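Local coordinates for YdhT protein (Bacillus subtilis, PDB 3CBW) that hydrolyses internal beta-1,4-mannosidic linkages of mannan, galactomannan and glucomannan as a secreted family 26 endo-mannanase, at residues F271-V276 and Q296-T301; S198-L203 and T234-G239. The protein carries 3 engineered substitutions. One frame throughout, in Å; residues are numbered along the deposited sequence. Where two conformers were deposited one is given.

Interaction 1. Residues F271-V276 and Q296-T301; sequences FAFTEV and QKYPKT
The carbonyl oxygen of Y298, whose ring packs on F273, takes two bonds from T301: from OG1 at 2.8 Å, in the carbonyl plane and on a lone pair, and from the backbone N, closing the type I turn Y298–T301. With OG1 anti to its carbonyl carbon (chi1 -60°) and its proton spent on Y298 O, the T301 oxygen lies 3.6 Å from F271 CE2, at that ring's edge, and 3.5 Å from F273 CE2. The methyl T301 CG2 packs on F273 CD2. Beyond, F273 drives its CE2–CZ edge into one face of Y298, an edge-to-face pair with planes at 76° and centroids 5.1 Å apart; K297 CB covers the opposite face, and the phenol OH bonds to A255 O. At the start of the strand pairing, T301 CA makes a CA-H...O contact with F271 O, and a water bridges F271 N (3.0 Å) to K300 O (2.7 Å). Backbone bonds from F271 and F273 carry the parallel pairing on to I302, Y303 and L305. Between the two segments themselves the join rests on ring edges, that CA-H...O contact and one water; the T301 hydroxyl, already satisfied within its own turn, can lie against two phenylalanine rings without needing a polar partner there.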
ATOM      1  N   PHE A 271      -7.090  -4.519  -8.902  1.00  8.01           N
ATOM      2  CA  PHE A 271      -5.944  -5.283  -8.425  1.00  7.99           C
ATOM      3  C   PHE A 271      -4.636  -4.539  -8.705  1.00  7.30           C
ATOM      4  O   PHE A 271      -4.470  -3.962  -9.778  1.00  7.68           O
ATOM      5  CB  PHE A 271      -5.913  -6.653  -9.133  1.00  8.30           C
ATOM      6  CG  PHE A 271      -4.679  -7.457  -8.833  1.00  7.44           C
ATOM      7  CD1 PHE A 271      -4.643  -8.327  -7.752  1.00  8.44           C
ATOM      8  CD2 PHE A 271      -3.526  -7.303  -9.604  1.00  9.08           C
ATOM      9  CE1 PHE A 271      -3.479  -9.026  -7.463  1.00  9.00           C
ATOM     10  CE2 PHE A 271      -2.364  -7.988  -9.308  1.00 10.02           C
ATOM     11  CZ  PHE A 271      -2.341  -8.851  -8.256  1.00  9.48           C
ATOM     12  N   ALA A 272      -3.710  -4.586  -7.751  1.00  7.33           N
ATOM     13  CA  ALA A 272      -2.391  -3.985  -7.930  1.00  7.36           C
ATOM     14  C   ALA A 272      -1.296  -4.858  -7.352  1.00  7.43           C
ATOM     15  O   ALA A 272      -1.555  -5.703  -6.490  1.00  7.49           O
ATOM     16  CB  ALA A 272      -2.351  -2.613  -7.275  1.00  7.80           C
ATOM     17  N   PHE A 273      -0.082  -4.685  -7.861  1.00  6.90           N
ATOM     18  CA  PHE A 273       1.105  -5.216  -7.192  1.00  6.65           C
ATOM     19  C   PHE A 273       1.590  -4.179  -6.193  1.00  7.07           C
ATOM     20  O   PHE A 273       2.300  -3.229  -6.533  1.00  7.98           O
ATOM     21  CB  PHE A 273       2.190  -5.603  -8.203  1.00  7.72           C
ATOM     22  CG  PHE A 273       1.918  -6.929  -8.855  1.00  7.57           C
ATOM     23  CD1 PHE A 273       2.023  -8.100  -8.109  1.00  8.97           C
ATOM     24  CD2 PHE A 273       1.482  -7.018 -10.161  1.00  8.18           C
ATOM     25  CE1 PHE A 273       1.730  -9.334  -8.662  1.00 10.18           C
ATOM     26  CE2 PHE A 273       1.201  -8.266 -10.730  1.00  9.63           C
ATOM     27  CZ  PHE A 273       1.314  -9.416  -9.967  1.00 10.13           C
ATOM     28  N   THR A 274       1.105  -4.330  -4.969  1.00  7.16           N
ATOM     29  CA  THR A 274       1.192  -3.294  -3.957  1.00  7.50           C
ATOM     30  C   THR A 274       2.592  -3.137  -3.366  1.00  7.69           C
ATOM     31  O   THR A 274       2.884  -2.101  -2.777  1.00  7.81           O
ATOM     32  CB  THR A 274       0.127  -3.540  -2.885  1.00  7.69           C
ATOM     33  OG1 THR A 274       0.131  -4.924  -2.528  1.00  8.36           O
ATOM     34  CG2 THR A 274      -1.247  -3.186  -3.426  1.00  8.97           C
ATOM     35  N   GLU A 275       3.432  -4.161  -3.518  1.00  8.15           N
ATOM     36  CA  GLU A 275       4.893  -4.102  -3.319  1.00  9.52           C
ATOM     37  C   GLU A 275       5.502  -5.063  -4.303  1.00 10.47           C
ATOM     38  O   GLU A 275       4.943  -6.134  -4.577  1.00 11.78           O
ATOM     39  CB  GLU A 275       5.337  -4.566  -1.941  1.00 10.45           C
ATOM     40  CG  GLU A 275       5.023  -3.618  -0.856  1.00 10.12           C
ATOM     41  CD  GLU A 275       5.774  -3.890   0.457  1.00 10.66           C
ATOM     42  OE1 GLU A 275       6.848  -4.530   0.486  1.00 13.14           O
ATOM     43  OE2 GLU A 275       5.274  -3.451   1.486  1.00  9.74           O
ATOM     44  N   VAL A 276       6.645  -4.702  -4.859  1.00  9.78           N
ATOM     45  CA  VAL A 276       7.381  -5.622  -5.726  1.00 10.92           C
ATOM     46  C   VAL A 276       8.870  -5.434  -5.520  1.00 10.64           C
ATOM     47  O   VAL A 276       9.345  -4.329  -5.267  1.00  9.94           O
ATOM     48  CB  VAL A 276       7.004  -5.474  -7.247  1.00 12.08           C
ATOM     49  CG1 VAL A 276       7.205  -4.093  -7.747  1.00 12.66           C
ATOM     50  CG2 VAL A 276       7.815  -6.424  -8.128  1.00 14.97           C
ATOM     51  N   GLN A 296       1.033 -10.526 -19.966  1.00 12.04           N
ATOM     52  CA  GLN A 296       0.639 -11.897 -20.314  1.00 13.15           C
ATOM     53  C   GLN A 296      -0.216 -12.601 -19.263  1.00 13.73           C
ATOM     54  O   GLN A 296      -1.070 -13.427 -19.605  1.00 15.06           O
ATOM     55  CB  GLN A 296       1.884 -12.754 -20.562  1.00 13.36           C
ATOM     56  CG  GLN A 296       2.721 -12.335 -21.756  1.00 15.27           C
ATOM     57  CD  GLN A 296       3.493 -13.499 -22.333  1.00 16.45           C
ATOM     58  OE1 GLN A 296       2.901 -14.500 -22.748  1.00 19.50           O
ATOM     59  NE2 GLN A 296       4.817 -13.392 -22.346  1.00 15.26           N
ATOM     60  N   LYS A 297       0.047 -12.310 -17.989  1.00 12.98           N
ATOM     61  CA  LYS A 297      -0.469 -13.099 -16.855  1.00 13.30           C
ATOM     62  C   LYS A 297      -1.382 -12.286 -15.928  1.00 12.12           C
ATOM     63  O   LYS A 297      -2.271 -12.841 -15.304  1.00 13.03           O
ATOM     64  CB  LYS A 297       0.682 -13.648 -15.986  1.00 13.05           C
ATOM     65  CG  LYS A 297       1.833 -14.375 -16.710  1.00 15.90           C
ATOM     66  CD  LYS A 297       1.397 -15.657 -17.405  1.00 17.97           C
ATOM     67  CE  LYS A 297       1.008 -16.753 -16.425  1.00 18.70           C
ATOM     68  NZ  LYS A 297       0.604 -17.959 -17.201  1.00 19.54           N
ATOM     69  N   TYR A 298      -1.133 -10.982 -15.798  1.00 10.79           N
ATOM     70  CA  TYR A 298      -1.828 -10.172 -14.783  1.00 10.48           C
ATOM     71  C   TYR A 298      -2.392  -8.879 -15.389  1.00  9.99           C
ATOM     72  O   TYR A 298      -2.141  -7.788 -14.879  1.00  9.88           O
ATOM     73  CB  TYR A 298      -0.889  -9.846 -13.594  1.00 10.68           C
ATOM     74  CG  TYR A 298       0.097 -10.939 -13.215  1.00 10.61           C
ATOM     75  CD1 TYR A 298      -0.327 -12.157 -12.668  1.00 11.11           C
ATOM     76  CD2 TYR A 298       1.466 -10.745 -13.386  1.00 10.07           C
ATOM     77  CE1 TYR A 298       0.598 -13.153 -12.318  1.00 11.53           C
ATOM     78  CE2 TYR A 298       2.390 -11.732 -13.039  1.00 11.53           C
ATOM     79  CZ  TYR A 298       1.948 -12.932 -12.521  1.00 11.19           C
ATOM     80  OH  TYR A 298       2.867 -13.914 -12.184  1.00 12.33           O
ATOM     81  N   PRO A 299      -3.177  -8.980 -16.473  1.00 10.13           N
ATOM     82  CA  PRO A 299      -3.535  -7.762 -17.193  1.00 10.79           C
ATOM     83  C   PRO A 299      -4.411  -6.758 -16.430  1.00 10.39           C
ATOM     84  O   PRO A 299      -4.407  -5.574 -16.775  1.00 11.12           O
ATOM     85  CB  PRO A 299      -4.253  -8.290 -18.447  1.00 11.41           C
ATOM     86  CG  PRO A 299      -4.793  -9.607 -18.013  1.00 11.65           C
ATOM     87  CD  PRO A 299      -3.728 -10.177 -17.135  1.00 10.82           C
ATOM     88  N   LYS A 300      -5.139  -7.221 -15.412  1.00  9.59           N
ATOM     89  CA  LYS A 300      -5.984  -6.318 -14.614  1.00  9.74           C
ATOM     90  C   LYS A 300      -5.191  -5.452 -13.625  1.00  8.95           C
ATOM     91  O   LYS A 300      -5.764  -4.587 -12.966  1.00  8.99           O
ATOM     92  CB  LYS A 300      -7.074  -7.097 -13.878  1.00 10.73           C
ATOM     93  CG  LYS A 300      -8.117  -7.716 -14.793  1.00 13.10           C
ATOM     94  CD  LYS A 300      -9.151  -8.448 -13.967  1.00 17.10           C
ATOM     95  CE  LYS A 300     -10.323  -8.891 -14.815  1.00 20.01           C
ATOM     96  NZ  LYS A 300     -11.358  -9.505 -13.938  1.00 21.58           N
ATOM     97  N   THR A 301      -3.884  -5.678 -13.529  1.00  8.11           N
ATOM     98  CA  THR A 301      -3.025  -4.855 -12.675  1.00  8.08           C
ATOM     99  C   THR A 301      -3.168  -3.372 -13.015  1.00  8.01           C
ATOM    100  O   THR A 301      -3.001  -2.967 -14.173  1.00  8.73           O
ATOM    101  CB  THR A 301      -1.552  -5.244 -12.859  1.00  7.98           C
ATOM    102  OG1 THR A 301      -1.379  -6.617 -12.506  1.00  8.54           O
ATOM    103  CG2 THR A 301      -0.654  -4.400 -11.976  1.00  8.24           C
TER
HETATM  104  O   HOH W   1      -8.105  -4.393 -11.727  1.00  9.42           O

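Interaction 2. Residues S198-L203 and T234-G239; sequences SLYKQL and TDFYPG
Y200 and F236 meet at about a right angle: the edge of the F236 ring, led by CD1, points at the face of Y200 near its CB end, an offset edge-to-face pair with planes at 89° and centroids 5.5 Å apart. F236 CD1 lies 3.7 Å from Y200 CB. The carbonyl oxygen of F236 comes to the CD2–CE2 edge of the Y200 ring, 3.6 Å from CE2 and near the ring plane. CG anti to the backbone N (chi1 174°) swings the Y200 ring toward the loop, where F236 meets it.

Alongside, K201 stretches over the backbone of the loop, extended beyond CG. Its CG rests against P238 CA and F236 O, and CE lies 3.5 Å from Y237 O. The ammonium reaches the loop carbonyls through water: one water accepts from K201 NZ at 2.7 Å and donates to D235 O at 2.8 Å, while a second donates to Y237 O at 2.6 Å and takes only a weak bond from NZ. An alanine in place of K201 would probably leave these two waters without their ammonium donor and uncover the backbone from D235 to P238.

Farther out, the type I turn T234–Y237, closed by Y237 N to T234 O, presents F236 and its carbonyl to the helix. I197 and Y224 also pack on F236, and M177 touches both F236 and Y200. The Y200 hydroxyl bonds to L174 O, just ahead of H175 and the probable proton donor E176. The contact thus fastens the loop leading from strand 220-224 to strand 245-252 against helix 194-214, an outer helix of the TIM barrel of family 26 glycosidases.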
ATOM      1  N   SER A 198     -10.191 -14.165  12.101  1.00 11.16           N
ATOM      2  CA  SER A 198     -11.300 -13.348  12.593  1.00 11.73           C
ATOM      3  C   SER A 198     -10.807 -12.072  13.270  1.00 11.07           C
ATOM      4  O   SER A 198     -11.336 -10.970  13.039  1.00 11.17           O
ATOM      5  CB  SER A 198     -12.152 -14.152  13.570  1.00 12.73           C
ATOM      6  OG  SER A 198     -13.182 -13.333  14.085  1.00 15.35           O
ATOM      7  N   LEU A 199      -9.793 -12.221  14.118  1.00 10.55           N
ATOM      8  CA  LEU A 199      -9.234 -11.079  14.830  1.00 10.20           C
ATOM      9  C   LEU A 199      -8.592 -10.064  13.880  1.00  9.70           C
ATOM     10  O   LEU A 199      -8.705  -8.850  14.094  1.00  9.59           O
ATOM     11  CB  LEU A 199      -8.234 -11.539  15.893  1.00 10.66           C
ATOM     12  CG  LEU A 199      -8.812 -12.394  17.032  1.00 12.08           C
ATOM     13  CD1 LEU A 199      -7.675 -12.956  17.894  1.00 13.81           C
ATOM     14  CD2 LEU A 199      -9.808 -11.611  17.894  1.00 14.65           C
ATOM     15  N   TYR A 200      -7.917 -10.553  12.842  1.00  9.40           N
ATOM     16  CA  TYR A 200      -7.357  -9.655  11.852  1.00  9.40           C
ATOM     17  C   TYR A 200      -8.457  -8.796  11.219  1.00  9.49           C
ATOM     18  O   TYR A 200      -8.307  -7.569  11.079  1.00  8.87           O
ATOM     19  CB  TYR A 200      -6.607 -10.407  10.748  1.00  9.28           C
ATOM     20  CG  TYR A 200      -6.185  -9.430   9.672  1.00  8.61           C
ATOM     21  CD1 TYR A 200      -5.001  -8.715   9.799  1.00  8.60           C
ATOM     22  CD2 TYR A 200      -7.010  -9.160   8.572  1.00  8.22           C
ATOM     23  CE1 TYR A 200      -4.622  -7.766   8.848  1.00  8.11           C
ATOM     24  CE2 TYR A 200      -6.642  -8.221   7.629  1.00  8.39           C
ATOM     25  CZ  TYR A 200      -5.450  -7.527   7.772  1.00  8.05           C
ATOM     26  OH  TYR A 200      -5.101  -6.608   6.812  1.00  8.69           O
ATOM     27  N   LYS A 201      -9.542  -9.439  10.801  1.00  9.45           N
ATOM     28  CA  LYS A 201     -10.635  -8.703  10.180  1.00  9.91           C
ATOM     29  C   LYS A 201     -11.167  -7.643  11.131  1.00 10.08           C
ATOM     30  O   LYS A 201     -11.448  -6.521  10.707  1.00 10.08           O
ATOM     31  CB  LYS A 201     -11.748  -9.633   9.709  1.00 10.76           C
ATOM     32  CG  LYS A 201     -11.347 -10.541   8.569  1.00 12.08           C
ATOM     33  CD  LYS A 201     -12.489 -11.466   8.245  1.00 15.61           C
ATOM     34  CE  LYS A 201     -12.053 -12.616   7.395  1.00 18.33           C
ATOM     35  NZ  LYS A 201     -13.101 -13.664   7.414  1.00 19.39           N
ATOM     36  N   GLN A 202     -11.291  -7.988  12.410  1.00 10.03           N
ATOM     37  CA  GLN A 202     -11.719  -7.028  13.424  1.00 10.15           C
ATOM     38  C   GLN A 202     -10.755  -5.856  13.534  1.00  9.69           C
ATOM     39  O   GLN A 202     -11.183  -4.708  13.647  1.00  9.92           O
ATOM     40  CB  GLN A 202     -11.874  -7.730  14.765  1.00 10.58           C
ATOM     41  CG  GLN A 202     -13.030  -8.706  14.788  1.00 12.66           C
ATOM     42  CD  GLN A 202     -13.084  -9.507  16.072  1.00 16.27           C
ATOM     43  OE1 GLN A 202     -13.113  -8.943  17.158  1.00 17.42           O
ATOM     44  NE2 GLN A 202     -13.081 -10.832  15.952  1.00 17.75           N
ATOM     45  N   LEU A 203      -9.456  -6.133  13.477  1.00  9.18           N
ATOM     46  CA  LEU A 203      -8.456  -5.078  13.572  1.00  9.48           C
ATOM     47  C   LEU A 203      -8.488  -4.147  12.359  1.00  9.35           C
ATOM     48  O   LEU A 203      -8.407  -2.923  12.501  1.00  9.90           O
ATOM     49  CB  LEU A 203      -7.064  -5.692  13.757  1.00  9.70           C
ATOM     50  CG  LEU A 203      -5.905  -4.701  13.916  1.00  9.60           C
ATOM     51  CD1 LEU A 203      -6.049  -3.834  15.172  1.00 12.08           C
ATOM     52  CD2 LEU A 203      -4.583  -5.450  13.942  1.00 10.58           C
ATOM     53  N   THR A 234      -7.225 -14.722   0.405  1.00 11.80           N
ATOM     54  CA  THR A 234      -8.564 -14.145   0.535  1.00 12.70           C
ATOM     55  C   THR A 234      -9.223 -14.364   1.883  1.00 12.20           C
ATOM     56  O   THR A 234     -10.217 -13.711   2.169  1.00 12.01           O
ATOM     57  CB  THR A 234      -9.526 -14.640  -0.560  1.00 13.52           C
ATOM     58  OG1 THR A 234      -9.741 -16.047  -0.416  1.00 15.62           O
ATOM     59  CG2 THR A 234      -8.982 -14.324  -1.945  1.00 14.67           C
ATOM     60  N   ASP A 235      -8.685 -15.258   2.717  1.00 11.70           N
ATOM     61  CA  ASP A 235      -9.332 -15.568   3.986  0.50 11.52           C
ATOM     62  C   ASP A 235      -9.367 -14.358   4.913  1.00 11.13           C
ATOM     63  O   ASP A 235     -10.286 -14.218   5.709  1.00 11.15           O
ATOM     64  CB  ASP A 235      -8.658 -16.760   4.680  0.50 11.95           C
ATOM     65  CG  ASP A 235      -8.914 -18.084   3.968  0.50 12.87           C
ATOM     66  OD1 ASP A 235      -9.829 -18.167   3.124  0.50 14.37           O
ATOM     67  OD2 ASP A 235      -8.190 -19.053   4.267  0.50 12.91           O
ATOM     68  N   PHE A 236      -8.383 -13.476   4.783  1.00 10.86           N
ATOM     69  CA  PHE A 236      -8.281 -12.304   5.637  1.00 10.38           C
ATOM     70  C   PHE A 236      -9.081 -11.100   5.144  1.00 10.00           C
ATOM     71  O   PHE A 236      -9.081 -10.064   5.783  1.00 10.27           O
ATOM     72  CB  PHE A 236      -6.815 -11.915   5.774  1.00 10.85           C
ATOM     73  CG  PHE A 236      -6.000 -12.875   6.593  1.00 10.12           C
ATOM     74  CD1 PHE A 236      -5.936 -12.733   7.970  1.00  9.86           C
ATOM     75  CD2 PHE A 236      -5.273 -13.883   5.982  1.00 12.07           C
ATOM     76  CE1 PHE A 236      -5.177 -13.598   8.734  1.00 12.15           C
ATOM     77  CE2 PHE A 236      -4.521 -14.745   6.735  1.00 12.54           C
ATOM     78  CZ  PHE A 236      -4.473 -14.600   8.113  1.00 12.85           C
ATOM     79  N   TYR A 237      -9.764 -11.245   4.020  1.00  9.76           N
ATOM     80  CA  TYR A 237     -10.456 -10.107   3.414  1.00  9.87           C
ATOM     81  C   TYR A 237     -11.566  -9.636   4.339  1.00 10.21           C
ATOM     82  O   TYR A 237     -12.446 -10.409   4.679  1.00 10.93           O
ATOM     83  CB  TYR A 237     -11.053 -10.560   2.101  1.00 10.04           C
ATOM     84  CG  TYR A 237     -11.744  -9.515   1.277  1.00  9.06           C
ATOM     85  CD1 TYR A 237     -11.060  -8.402   0.790  1.00  9.50           C
ATOM     86  CD2 TYR A 237     -13.078  -9.682   0.912  1.00  9.77           C
ATOM     87  CE1 TYR A 237     -11.696  -7.466  -0.017  1.00  8.91           C
ATOM     88  CE2 TYR A 237     -13.719  -8.764   0.107  1.00  9.82           C
ATOM     89  CZ  TYR A 237     -13.021  -7.665  -0.356  1.00  9.75           C
ATOM     90  OH  TYR A 237     -13.657  -6.774  -1.172  1.00 11.03           O
ATOM     91  N   PRO A 238     -11.517  -8.367   4.786  1.00 10.64           N
ATOM     92  CA  PRO A 238     -12.508  -7.938   5.764  1.00 11.24           C
ATOM     93  C   PRO A 238     -13.898  -7.683   5.189  1.00 11.12           C
ATOM     94  O   PRO A 238     -14.861  -7.605   5.954  1.00 12.54           O
ATOM     95  CB  PRO A 238     -11.903  -6.656   6.325  1.00 11.25           C
ATOM     96  CG  PRO A 238     -11.092  -6.114   5.222  1.00 11.80           C
ATOM     97  CD  PRO A 238     -10.521  -7.319   4.506  1.00 11.29           C
ATOM     98  N   GLY A 239     -14.001  -7.566   3.867  1.00 10.34           N
ATOM     99  CA  GLY A 239     -15.290  -7.358   3.213  1.00 10.30           C
ATOM    100  C   GLY A 239     -15.277  -6.197   2.247  1.00  9.73           C
ATOM    101  O   GLY A 239     -14.438  -5.284   2.340  1.00  9.50           O
TER
HETATM  102  O   HOH W   2     -12.554 -15.839   5.871  1.00 29.04           O
HETATM  103  O   HOH W   3     -13.731 -12.640   4.180  1.00 35.39           O

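In the fold
Along the chain both segments of interaction 2 precede those of interaction 1, and the two contacts do not touch: their centres lie 22 Å apart and their nearest atoms about 9 Å. Interaction 1 is mostly buried and joins neighbouring strands of the barrel, 271-278 and 301-306, at the end of helix 287-297. Interaction 2 is partly buried, farther from the chain centre, and sets a loop on an outer helix. Each has an edge-to-face ring pair, but water bridges two backbone groups in interaction 1 and a lysine to carbonyls in interaction 2. Both lie near the active site: E275, the probable nucleophile, belongs to 271-276 but takes no part in the contact, and the Y200 side chain is about 8 Å from that of E176.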